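Local coordinates for cell wall binding protein cwp8 (PDB 5J6Q) that is a surface-layer-associated cell wall protein of Clostridium difficile that probably attaches to the cell wall through its three CWB2 modules, at residues Y5-K10 / V180-A185; T219-A224 / D245-K250; L63-S68 / N252-T257; E18-L23 / N52-Q57. All coordinates share one frame; numbering follows the deposited sequence.

Contact 1 (Y5-K10 / V180-A185); sequences YTVSAK and VTVKNA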
loop_
_atom_site.group_PDB
_atom_site.type_symbol
_atom_site.label_atom_id
_atom_site.label_comp_id
_atom_site.label_asym_id
_atom_site.label_seq_id
_atom_site.Cartn_x
_atom_site.Cartn_y
_atom_site.Cartn_z
ATOM N N TYR A 5 21.929 8.587 3.217
ATOM C CA TYR A 5 20.717 7.867 3.593
ATOM C C TYR A 5 20.165 8.263 4.984
ATOM O O TYR A 5 20.676 9.203 5.615
ATOM C CB TYR A 5 21.022 6.369 3.590
ATOM C CG TYR A 5 22.197 6.058 4.495
ATOM C CD1 TYR A 5 21.996 5.653 5.801
ATOM C CD2 TYR A 5 23.497 6.183 4.041
ATOM C CE1 TYR A 5 23.064 5.378 6.646
ATOM C CE2 TYR A 5 24.580 5.913 4.874
ATOM C CZ TYR A 5 24.354 5.511 6.171
ATOM O OH TYR A 5 25.409 5.249 7.010
ATOM N N THR A 6 19.168 7.491 5.467
ATOM C CA THR A 6 18.512 7.748 6.703
ATOM C C THR A 6 18.400 6.508 7.516
ATOM O O THR A 6 18.074 5.445 7.009
ATOM C CB THR A 6 17.161 8.410 6.345
ATOM O OG1 THR A 6 17.462 9.530 5.499
ATOM C CG2 THR A 6 16.400 8.856 7.534
ATOM N N VAL A 7 18.687 6.616 8.792
ATOM C CA VAL A 7 18.605 5.471 9.680
ATOM C C VAL A 7 17.843 5.877 10.828
ATOM O O VAL A 7 17.779 7.053 11.134
ATOM C CB VAL A 7 20.009 4.967 10.196
ATOM C CG1 VAL A 7 20.775 4.286 9.067
ATOM C CG2 VAL A 7 20.835 6.145 10.736
ATOM N N SER A 8 17.271 4.931 11.509
ATOM C CA SER A 8 16.582 5.296 12.710
ATOM C C SER A 8 17.618 5.416 13.854
ATOM O O SER A 8 18.669 4.783 13.795
ATOM C CB SER A 8 15.536 4.254 13.068
ATOM O OG SER A 8 16.185 3.035 13.408
ATOM N N ALA A 9 17.304 6.219 14.856
ATOM C CA ALA A 9 18.118 6.371 16.030
ATOM C C ALA A 9 18.430 4.944 16.594
ATOM O O ALA A 9 19.588 4.580 16.727
ATOM C CB ALA A 9 17.366 7.220 17.058
ATOM N N LYS A 10 17.398 4.140 16.891
ATOM C CA LYS A 10 17.561 2.778 17.443
ATOM C C LYS A 10 18.551 1.914 16.635
ATOM O O LYS A 10 19.307 1.144 17.244
ATOM C CB LYS A 10 16.173 2.100 17.531
ATOM C CG LYS A 10 16.204 0.577 17.710
ATOM C CD LYS A 10 14.778 0.049 17.980
ATOM C CE LYS A 10 14.280 -0.856 16.875
ATOM N NZ LYS A 10 12.862 -0.556 16.486
ATOM N N VAL A 180 23.960 11.816 6.574
ATOM C CA VAL A 180 23.198 10.735 7.070
ATOM C C VAL A 180 22.211 11.381 7.993
ATOM O O VAL A 180 22.579 12.125 8.932
ATOM C CB VAL A 180 24.113 9.725 7.828
ATOM C CG1 VAL A 180 23.282 8.572 8.375
ATOM C CG2 VAL A 180 25.249 9.230 6.913
ATOM N N THR A 181 20.984 11.086 7.796
ATOM C CA THR A 181 19.978 11.714 8.637
ATOM C C THR A 181 19.620 10.723 9.590
ATOM O O THR A 181 19.477 9.569 9.176
ATOM C CB THR A 181 18.788 12.146 7.745
ATOM O OG1 THR A 181 19.337 13.039 6.743
ATOM C CG2 THR A 181 17.672 12.781 8.545
ATOM N N VAL A 182 19.501 11.102 10.874
ATOM C CA VAL A 182 19.149 10.129 11.900
ATOM C C VAL A 182 17.843 10.556 12.467
ATOM O O VAL A 182 17.740 11.724 12.877
ATOM C CB VAL A 182 20.232 10.008 13.043
ATOM C CG1 VAL A 182 19.696 9.125 14.142
ATOM C CG2 VAL A 182 21.533 9.392 12.494
ATOM N N LYS A 183 16.842 9.613 12.517
ATOM C CA LYS A 183 15.498 9.962 12.971
ATOM C C LYS A 183 14.993 9.105 14.066
ATOM O O LYS A 183 15.132 7.878 13.995
ATOM C CB LYS A 183 14.434 9.794 11.829
ATOM C CG LYS A 183 14.766 10.370 10.486
ATOM C CD LYS A 183 13.482 10.296 9.580
ATOM C CE LYS A 183 13.668 10.889 8.197
ATOM N NZ LYS A 183 12.542 10.520 7.253
ATOM N N ASN A 184 14.392 9.704 15.091
ATOM C CA ASN A 184 13.792 8.827 16.071
ATOM C C ASN A 184 12.349 8.529 15.511
ATOM O O ASN A 184 11.392 9.265 15.736
ATOM C CB ASN A 184 13.781 9.467 17.401
ATOM C CG ASN A 184 13.026 8.704 18.443
ATOM O OD1 ASN A 184 12.365 7.707 18.149
ATOM N ND2 ASN A 184 13.056 9.126 19.714
ATOM N N ALA A 185 12.242 7.434 14.770
ATOM C CA ALA A 185 10.996 7.024 14.109
ATOM C C ALA A 185 11.173 5.634 13.576
ATOM O O ALA A 185 12.306 5.128 13.547
ATOM C CB ALA A 185 10.673 7.966 12.950
HETATM O O HOH W 1 20.847 12.006 4.324
#
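Val180 lies alongside Tyr5, pointing the same way, and its two methyls meet the ring. CG2 of Val180 lies over one face, 4.3 Å from the centroid of the Tyr5 ring in a CH-pi contact, while CG1 of Val180 meets CE1 of Tyr5 at 3.6 Å. A chi1 of 56° sets CG of Tyr5 between the backbone N and the carbonyl carbon, and the end of the side chain comes nearer to strand 178-183. On the same face of the sheet, CG2 of Val7 meets CG2 of Val182 at 3.8 Å, the two side chains crossing obliquely. The other branch of Val182, CG1, runs on to the backbone of Ala9. Leu15 of helix 13-24 and Ile60 of helix 53-61 pack against this valine-lined face.

The opposite face carries Thr6, Ser8, Thr181 and Lys183. The aliphatic part of Lys183, extended beyond CG, passes across the methyl of Thr6, and the fit is tight, with CG2 of Thr6 only 3.5 Å from CE of Lys183. A water bridges O of Tyr5 and OG1 of Thr181 at one end of the pairing.

The two backbones are joined by four hydrogen bonds in the alternating pattern of parallel strands. Thr181 N donates to O of Tyr5 and Val7 N to O of Thr181, then Lys183 N to O of Val7 and Ala9 N to O of Lys183 at 2.9 Å. Strand 5-8 is thereby added as the outermost strand, parallel to 178-183, of a mixed sheet packed against two helices, a two-layer alpha/beta arrangement.

Contact 2 (T219-A224 / D245-K250); sequences TFENEA and DIVLSK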
loop_
_atom_site.group_PDB
_atom_site.type_symbol
_atom_site.label_atom_id
_atom_site.label_comp_id
_atom_site.label_asym_id
_atom_site.label_seq_id
_atom_site.Cartn_x
_atom_site.Cartn_y
_atom_site.Cartn_z
ATOM N N THR A 219 0.939 12.014 5.585
ATOM C CA THR A 219 1.592 13.123 4.908
ATOM C C THR A 219 2.560 12.529 3.963
ATOM O O THR A 219 2.969 11.371 4.151
ATOM C CB THR A 219 2.231 14.080 5.956
ATOM O OG1 THR A 219 3.070 13.299 6.832
ATOM C CG2 THR A 219 1.139 14.801 6.809
ATOM N N PHE A 220 2.920 13.273 2.937
ATOM C CA PHE A 220 3.842 12.737 1.933
ATOM C C PHE A 220 5.185 13.456 1.989
ATOM O O PHE A 220 5.271 14.553 2.533
ATOM C CB PHE A 220 3.264 12.891 0.521
ATOM C CG PHE A 220 1.982 12.121 0.266
ATOM C CD1 PHE A 220 0.762 12.771 0.228
ATOM C CD2 PHE A 220 2.005 10.754 0.054
ATOM C CE1 PHE A 220 -0.413 12.069 -0.019
ATOM C CE2 PHE A 220 0.829 10.053 -0.194
ATOM C CZ PHE A 220 -0.371 10.714 -0.229
ATOM N N GLU A 221 6.234 12.840 1.420
ATOM C CA GLU A 221 7.546 13.459 1.413
ATOM C C GLU A 221 8.383 12.809 0.348
ATOM O O GLU A 221 8.019 11.753 -0.158
ATOM C CB GLU A 221 8.217 13.348 2.794
ATOM C CG GLU A 221 7.940 14.568 3.659
ATOM C CD GLU A 221 7.738 14.216 5.116
ATOM O OE1 GLU A 221 8.624 13.536 5.679
ATOM O OE2 GLU A 221 6.692 14.618 5.693
ATOM N N ASN A 222 9.496 13.457 -0.001
ATOM C CA ASN A 222 10.468 13.032 -1.007
ATOM C C ASN A 222 9.788 12.459 -2.235
ATOM O O ASN A 222 10.192 11.420 -2.754
ATOM C CB ASN A 222 11.442 12.029 -0.396
ATOM C CG ASN A 222 12.178 12.630 0.774
ATOM O OD1 ASN A 222 13.080 13.450 0.576
ATOM N ND2 ASN A 222 11.831 12.312 2.022
ATOM N N GLU A 223 8.741 13.149 -2.699
ATOM C CA GLU A 223 7.991 12.727 -3.878
ATOM C C GLU A 223 8.828 12.892 -5.151
ATOM O O GLU A 223 9.122 14.011 -5.553
ATOM C CB GLU A 223 6.693 13.542 -3.978
ATOM C CG GLU A 223 5.754 13.260 -2.817
ATOM C CD GLU A 223 4.718 14.351 -2.611
ATOM O OE1 GLU A 223 3.539 14.002 -2.398
ATOM O OE2 GLU A 223 5.077 15.547 -2.653
ATOM N N ALA A 224 9.211 11.770 -5.769
ATOM C CA ALA A 224 10.007 11.726 -6.986
ATOM C C ALA A 224 9.288 10.842 -7.996
ATOM O O ALA A 224 9.845 9.872 -8.507
ATOM C CB ALA A 224 11.389 11.165 -6.684
ATOM N N ASP A 245 7.694 8.934 -0.071
ATOM C CA ASP A 245 7.679 8.631 1.349
ATOM C C ASP A 245 6.290 8.910 1.868
ATOM O O ASP A 245 5.665 9.933 1.504
ATOM C CB ASP A 245 8.694 9.521 2.156
ATOM C CG ASP A 245 10.139 8.982 2.290
ATOM O OD1 ASP A 245 10.527 8.043 1.509
ATOM O OD2 ASP A 245 10.890 9.505 3.154
ATOM N N ILE A 246 5.832 8.011 2.732
ATOM C CA ILE A 246 4.541 8.052 3.381
ATOM C C ILE A 246 4.846 8.212 4.827
ATOM O O ILE A 246 5.557 7.356 5.339
ATOM C CB ILE A 246 3.773 6.679 3.144
ATOM C CG1 ILE A 246 3.569 6.395 1.694
ATOM C CG2 ILE A 246 2.472 6.679 3.890
ATOM C CD1 ILE A 246 3.242 4.907 1.405
ATOM N N VAL A 247 4.280 9.213 5.519
ATOM C CA VAL A 247 4.550 9.436 6.918
ATOM C C VAL A 247 3.281 9.398 7.741
ATOM O O VAL A 247 2.343 10.135 7.451
ATOM C CB VAL A 247 5.237 10.855 7.028
ATOM C CG1 VAL A 247 5.616 11.161 8.473
ATOM C CG2 VAL A 247 6.460 10.919 6.117
ATOM N N LEU A 248 3.249 8.571 8.790
ATOM C CA LEU A 248 2.078 8.482 9.649
ATOM C C LEU A 248 2.453 9.079 10.992
ATOM O O LEU A 248 3.465 8.690 11.542
ATOM C CB LEU A 248 1.599 7.034 9.861
ATOM C CG LEU A 248 1.139 6.300 8.605
ATOM C CD1 LEU A 248 0.118 7.181 7.871
ATOM C CD2 LEU A 248 2.322 5.959 7.724
ATOM N N SER A 249 1.631 9.992 11.538
ATOM C CA SER A 249 1.929 10.628 12.818
ATOM C C SER A 249 0.696 10.849 13.679
ATOM O O SER A 249 -0.436 10.969 13.185
ATOM C CB SER A 249 2.585 11.995 12.604
ATOM O OG SER A 249 3.416 12.038 11.456
ATOM N N LYS A 250 0.940 10.921 14.980
ATOM C CA LYS A 250 -0.086 11.154 15.996
ATOM C C LYS A 250 0.565 11.751 17.252
ATOM O O LYS A 250 1.739 11.484 17.500
ATOM C CB LYS A 250 -0.780 9.833 16.352
ATOM C CG LYS A 250 -2.210 10.023 16.819
ATOM C CD LYS A 250 -2.893 8.685 16.988
ATOM C CE LYS A 250 -3.966 8.744 18.042
ATOM N NZ LYS A 250 -4.504 7.389 18.323
HETATM O O HOH W 2 10.752 12.180 5.027
#
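Asp245 CB lies 3.9 Å from Glu221 CB, and the carboxylate of Asp245 turns to Asn222. ND2 of Asn222 donates to OD2 of Asp245 at 3.2 Å, arriving from above the carboxylate plane, with the amide and carboxylate planes 73° apart. The other oxygen, OD1, is bound by the hydroxyl of Ser259. A water donates to OE1 of Glu221 and to OD2 of Asp245, bridging two like-charged groups whose oxygens stand 5.3 Å apart, and would probably ease their repulsion.

Val247 presents its two branches to different partners. CG2 of Val247 touches OE1 of Glu221 at 3.4 Å, whereas CG1 lies 3.7 Å from OG1 of Thr219. These side chains share one face of an antiparallel pair at the edge of a four-stranded mixed sheet in the Cwp8 domain 3 region, where 217-224 is an outermost strand. Thr219 and Val247 form a hydrogen-bonded pair through reciprocal N-H to O bonds, as do Glu221 and Asp245.

Thr219 has chi1 of 53°, which places OG1 between its backbone N and carbonyl carbon, and the hydroxyl adds a weak hydrogen bond of 3.3 Å to O of Val247. On the other face, Phe220 and Ile246 pack against Leu275 of helix 265-280.

Contact 3 (L63-S68 / N252-T257); sequences LTEGQS and NEKPET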
loop_
_atom_site.group_PDB
_atom_site.type_symbol
_atom_site.label_atom_id
_atom_site.label_comp_id
_atom_site.label_asym_id
_atom_site.label_seq_id
_atom_site.Cartn_x
_atom_site.Cartn_y
_atom_site.Cartn_z
ATOM N N LEU A 63 17.250 12.783 20.913
ATOM C CA LEU A 63 16.215 13.072 19.924
ATOM C C LEU A 63 14.795 12.615 20.386
ATOM O O LEU A 63 14.623 11.431 20.725
ATOM C CB LEU A 63 16.559 12.340 18.638
ATOM C CG LEU A 63 17.635 12.946 17.836
ATOM C CD1 LEU A 63 17.844 12.009 16.621
ATOM C CD2 LEU A 63 17.257 14.418 17.378
ATOM N N THR A 64 13.781 13.558 20.514
ATOM C CA THR A 64 12.449 13.010 20.851
ATOM C C THR A 64 11.712 12.495 19.560
ATOM O O THR A 64 12.219 12.652 18.441
ATOM C CB THR A 64 11.529 13.976 21.587
ATOM O OG1 THR A 64 11.429 15.200 20.858
ATOM C CG2 THR A 64 11.989 14.202 22.967
ATOM N N GLU A 65 10.509 11.843 19.733
ATOM C CA GLU A 65 9.709 11.303 18.627
ATOM C C GLU A 65 9.557 12.274 17.496
ATOM O O GLU A 65 9.154 13.411 17.721
ATOM C CB GLU A 65 8.315 10.895 19.118
ATOM C CG GLU A 65 8.361 9.755 20.126
ATOM C CD GLU A 65 7.222 9.841 21.117
ATOM O OE1 GLU A 65 6.358 8.925 21.088
ATOM O OE2 GLU A 65 7.190 10.828 21.915
ATOM N N GLY A 66 9.916 11.860 16.295
ATOM C CA GLY A 66 9.766 12.757 15.156
ATOM C C GLY A 66 10.997 13.587 14.834
ATOM O O GLY A 66 11.279 13.868 13.670
ATOM N N GLN A 67 11.754 13.978 15.873
ATOM C CA GLN A 67 12.964 14.803 15.681
ATOM C C GLN A 67 14.054 14.077 14.910
ATOM O O GLN A 67 14.209 12.854 14.989
ATOM C CB GLN A 67 13.511 15.244 17.056
ATOM C CG GLN A 67 12.620 16.298 17.719
ATOM C CD GLN A 67 13.356 16.985 18.855
ATOM O OE1 GLN A 67 14.003 16.328 19.711
ATOM N NE2 GLN A 67 13.286 18.313 18.884
ATOM N N SER A 68 14.833 14.821 14.202
ATOM C CA SER A 68 15.912 14.233 13.447
ATOM C C SER A 68 17.140 15.165 13.507
ATOM O O SER A 68 17.018 16.328 13.954
ATOM C CB SER A 68 15.423 13.981 12.015
ATOM O OG SER A 68 15.454 15.126 11.178
ATOM N N ASN A 252 1.903 12.323 20.959
ATOM C CA ASN A 252 2.427 11.373 21.948
ATOM C C ASN A 252 2.851 10.065 21.293
ATOM O O ASN A 252 3.267 9.145 21.996
ATOM C CB ASN A 252 1.378 11.033 23.024
ATOM C CG ASN A 252 0.690 12.213 23.653
ATOM O OD1 ASN A 252 1.192 13.340 23.591
ATOM N ND2 ASN A 252 -0.473 12.032 24.285
ATOM N N GLU A 253 2.739 9.959 19.962
ATOM C CA GLU A 253 3.120 8.719 19.303
ATOM C C GLU A 253 4.329 8.922 18.414
ATOM O O GLU A 253 4.538 10.006 17.867
ATOM C CB GLU A 253 1.942 8.171 18.482
ATOM C CG GLU A 253 2.260 6.856 17.790
ATOM C CD GLU A 253 2.617 5.751 18.768
ATOM O OE1 GLU A 253 3.789 5.325 18.781
ATOM O OE2 GLU A 253 1.724 5.313 19.518
ATOM N N LYS A 254 5.117 7.867 18.274
ATOM C CA LYS A 254 6.325 7.873 17.465
ATOM C C LYS A 254 5.903 7.794 15.998
ATOM O O LYS A 254 5.209 6.853 15.629
ATOM C CB LYS A 254 7.189 6.665 17.870
ATOM C CG LYS A 254 8.503 6.557 17.120
ATOM C CD LYS A 254 9.286 5.344 17.607
ATOM C CE LYS A 254 10.558 5.172 16.825
ATOM N NZ LYS A 254 10.979 3.751 16.764
ATOM N N PRO A 255 6.270 8.743 15.132
ATOM C CA PRO A 255 5.831 8.621 13.746
ATOM C C PRO A 255 6.411 7.399 13.070
ATOM O O PRO A 255 7.214 6.648 13.660
ATOM C CB PRO A 255 6.288 9.933 13.082
ATOM C CG PRO A 255 7.464 10.363 13.886
ATOM C CD PRO A 255 7.128 9.921 15.330
ATOM N N GLU A 256 6.010 7.211 11.815
ATOM C CA GLU A 256 6.496 6.095 11.040
ATOM C C GLU A 256 6.636 6.581 9.656
ATOM O O GLU A 256 5.756 7.252 9.153
ATOM C CB GLU A 256 5.522 4.867 11.139
ATOM C CG GLU A 256 5.668 3.892 9.994
ATOM C CD GLU A 256 4.686 2.705 10.084
ATOM O OE1 GLU A 256 3.531 2.902 10.529
ATOM O OE2 GLU A 256 5.092 1.573 9.709
ATOM N N THR A 257 7.721 6.255 9.005
ATOM C CA THR A 257 7.913 6.685 7.642
ATOM C C THR A 257 8.132 5.477 6.751
ATOM O O THR A 257 9.016 4.676 7.046
ATOM C CB THR A 257 9.119 7.692 7.593
ATOM O OG1 THR A 257 8.720 8.916 8.230
ATOM C CG2 THR A 257 9.519 7.992 6.204
#
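A type II beta turn, Thr64 to Gln67, linking helix 53-61 to strand 68-75, brings Glu65 and Gly66 against Lys254 and Pro255 in the loop that leads into strand 256-262. Gly66 abuts the CG-CD edge of the proline ring: its N is 3.5 Å from CD of Pro255, and its CA is 3.6 Å from CG. Its backbone angles, phi 93° and psi -34°, suit a residue without CB.

Glu65 leans across 252-257. Its side chain crosses that of Lys254 at about a right angle, with CG of Glu65 3.8 Å from CA of Lys254. A bend at chi2 of 149° directs CD toward the backbone between Asn252 and Lys254. There OE1 of Glu65 comes within 3.2 Å of O of Asn252, another acceptor, and lies 3.3 Å from N of Lys254 at an angle too poor for a hydrogen bond. That amide is instead bonded to OE1 of its own neighbour, Glu253. The amino group of Lys254 leads away to a salt bridge with Asp186.

Within the turn, Gln67 N donates to O of Thr64, and the side-chain OE1 of Gln67 accepts from Thr64 N at 2.9 Å. The backbone O of Asn184, just after the neighbouring strand 178-183, accepts from Gly66 N, and its ND2 donates to O of Leu63.

Across the contact itself, the joining forces are van der Waals contacts with the lysine and proline. Asn252 and Glu253 are poorly ordered, but the carbonyl of one and the carboxylate of the other may make the surroundings of the Glu65 carboxylate somewhat unfavourable.

Contact 4 (E18-L23 / N52-Q57); sequences EVRKAL and NATQLQ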
loop_
_atom_site.group_PDB
_atom_site.type_symbol
_atom_site.label_atom_id
_atom_site.label_comp_id
_atom_site.label_asym_id
_atom_site.label_seq_id
_atom_site.Cartn_x
_atom_site.Cartn_y
_atom_site.Cartn_z
ATOM N N GLU A 18 31.174 3.777 12.746
ATOM C CA GLU A 18 31.631 4.185 11.439
ATOM C C GLU A 18 32.307 5.565 11.680
ATOM O O GLU A 18 33.419 5.851 11.212
ATOM C CB GLU A 18 30.408 4.281 10.502
ATOM C CG GLU A 18 30.060 2.955 9.822
ATOM C CD GLU A 18 28.917 3.061 8.812
ATOM O OE1 GLU A 18 28.395 4.170 8.576
ATOM O OE2 GLU A 18 28.540 2.010 8.256
ATOM N N VAL A 19 31.631 6.414 12.484
ATOM C CA VAL A 19 32.183 7.740 12.738
ATOM C C VAL A 19 33.405 7.630 13.707
ATOM O O VAL A 19 34.388 8.315 13.508
ATOM C CB VAL A 19 31.026 8.595 13.332
ATOM C CG1 VAL A 19 31.592 9.897 13.810
ATOM C CG2 VAL A 19 29.921 8.833 12.282
ATOM N N ARG A 20 33.293 6.795 14.763
ATOM C CA ARG A 20 34.397 6.611 15.719
ATOM C C ARG A 20 35.690 6.273 14.940
ATOM O O ARG A 20 36.719 6.914 15.102
ATOM C CB ARG A 20 34.035 5.500 16.781
ATOM C CG ARG A 20 35.047 5.502 17.898
ATOM C CD ARG A 20 34.729 4.655 19.117
ATOM N NE ARG A 20 33.311 4.344 19.303
ATOM C CZ ARG A 20 32.532 4.956 20.189
ATOM N NH1 ARG A 20 33.019 5.918 20.962
ATOM N NH2 ARG A 20 31.262 4.614 20.304
ATOM N N LYS A 21 35.618 5.326 14.047
ATOM C CA LYS A 21 36.794 4.949 13.269
ATOM C C LYS A 21 37.273 6.051 12.373
ATOM O O LYS A 21 38.484 6.310 12.318
ATOM C CB LYS A 21 36.467 3.704 12.426
ATOM C CG LYS A 21 36.500 2.421 13.248
ATOM C CD LYS A 21 36.331 1.184 12.349
ATOM C CE LYS A 21 35.882 -0.031 13.142
ATOM N NZ LYS A 21 35.353 -1.117 12.267
ATOM N N ALA A 22 36.332 6.748 11.667
ATOM C CA ALA A 22 36.733 7.803 10.720
ATOM C C ALA A 22 37.415 8.961 11.494
ATOM O O ALA A 22 38.357 9.613 10.983
ATOM C CB ALA A 22 35.491 8.321 9.943
ATOM N N LEU A 23 36.912 9.249 12.709
ATOM C CA LEU A 23 37.554 10.303 13.530
ATOM C C LEU A 23 39.024 9.930 13.840
ATOM O O LEU A 23 39.807 10.807 14.152
ATOM C CB LEU A 23 36.812 10.469 14.886
ATOM C CG LEU A 23 35.427 11.053 14.762
ATOM C CD1 LEU A 23 34.691 11.085 16.108
ATOM C CD2 LEU A 23 35.576 12.473 14.221
ATOM N N ASN A 52 33.495 14.106 19.589
ATOM C CA ASN A 52 34.026 12.651 19.543
ATOM C C ASN A 52 32.822 11.766 19.320
ATOM O O ASN A 52 31.727 12.340 19.281
ATOM C CB ASN A 52 34.813 12.343 20.883
ATOM C CG ASN A 52 33.988 12.580 22.170
ATOM O OD1 ASN A 52 32.822 12.261 22.236
ATOM N ND2 ASN A 52 34.509 13.105 23.262
ATOM N N ALA A 53 32.915 10.375 19.224
ATOM C CA ALA A 53 31.701 9.664 18.922
ATOM C C ALA A 53 30.760 9.691 20.009
ATOM O O ALA A 53 29.554 9.597 19.767
ATOM C CB ALA A 53 31.980 8.220 18.564
ATOM N N THR A 54 31.231 9.817 21.234
ATOM C CA THR A 54 30.223 9.806 22.276
ATOM C C THR A 54 29.263 11.098 22.158
ATOM O O THR A 54 28.107 11.012 22.532
ATOM C CB THR A 54 30.938 9.805 23.705
ATOM O OG1 THR A 54 31.750 8.613 23.769
ATOM C CG2 THR A 54 29.951 9.786 24.929
ATOM N N GLN A 55 29.742 12.257 21.718
ATOM C CA GLN A 55 28.783 13.396 21.647
ATOM C C GLN A 55 27.778 13.015 20.500
ATOM O O GLN A 55 26.652 13.414 20.559
ATOM C CB GLN A 55 29.564 14.669 21.279
ATOM C CG GLN A 55 28.606 15.934 21.031
ATOM C CD GLN A 55 29.480 17.072 20.633
ATOM O OE1 GLN A 55 30.123 17.119 19.511
ATOM N NE2 GLN A 55 29.783 17.855 21.579
ATOM N N LEU A 56 28.189 12.145 19.491
ATOM C CA LEU A 56 27.272 11.826 18.381
ATOM C C LEU A 56 26.139 11.053 19.009
ATOM O O LEU A 56 24.924 11.415 18.952
ATOM C CB LEU A 56 27.988 11.014 17.226
ATOM C CG LEU A 56 26.994 10.476 16.110
ATOM C CD1 LEU A 56 26.094 11.624 15.572
ATOM C CD2 LEU A 56 27.702 9.956 14.893
ATOM N N GLN A 57 26.581 9.936 19.678
ATOM C CA GLN A 57 25.701 9.080 20.462
ATOM C C GLN A 57 24.732 9.875 21.370
ATOM O O GLN A 57 23.519 9.576 21.386
ATOM C CB GLN A 57 26.534 8.197 21.406
ATOM C CG GLN A 57 25.694 7.180 22.149
ATOM C CD GLN A 57 26.092 5.787 21.691
ATOM O OE1 GLN A 57 25.354 5.124 20.959
ATOM N NE2 GLN A 57 27.283 5.303 22.119
#
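The segments 18-23 of helix 13-24 and 53-57 of helix 53-61 run nearly antiparallel, at 155° with their axes 9.7 Å apart at closest approach, and the backbones come nearest at Arg20 and Ala53, whose CA atoms are 5.2 Å apart. The methyl of Ala53 points at the first helix and is overlaid by the guanidinium of Arg20: CB of Ala53 lies on one face of the flat group, offset toward its rim and 3.5 Å from NH1. CB of Arg20 also touches this methyl, at 3.8 Å. A bend at chi3 of -22° turns NE of Arg20 back toward the alanine. The charge of Arg20 has its partner elsewhere, in a salt bridge from NE to Glu17.

Both helices lie on the same face of the mixed sheet that contains strands 41-45 and 68-75, forming the helical layer of an alpha/beta arrangement. On the side facing the sheet, Val19 and Leu56 cross at about a right angle, CG2 of Val19 meeting CD2 of Leu56 at 3.6 Å, and Leu50 and Val45 border the pair. Leu23 adds its CD1 to the start of the second helix, 3.7 Å from N of Ala53, while itself packing on Ile43 of strand 41-45. That helix begins with Asn52 as N-cap, its OD1 accepting from Gln55 N at 3.1 Å.

Contacts 1 and 4 belong to one alpha/beta unit: contact 1 adds strand 5-8 to its sheet, and contact 4, nested inside the chain loop that contact 1 closes, pairs the helices on that sheet, the centres about 15 Å apart. Contact 2 lies in the next sheet, within the domain 3 region, and is nested inside the loop closed by contact 3. Contact 3 touches contact 1, through Asn184 among others, and contact 2, whose strand 242-249 neighbours 256-262. Its centre is about 10 Å from that of contact 1 and 13 Å from that of contact 2, at the junction of the sheets. Strand 178-183 leads through two residues into 186-191, so chain continuity and contact 3 together join the units.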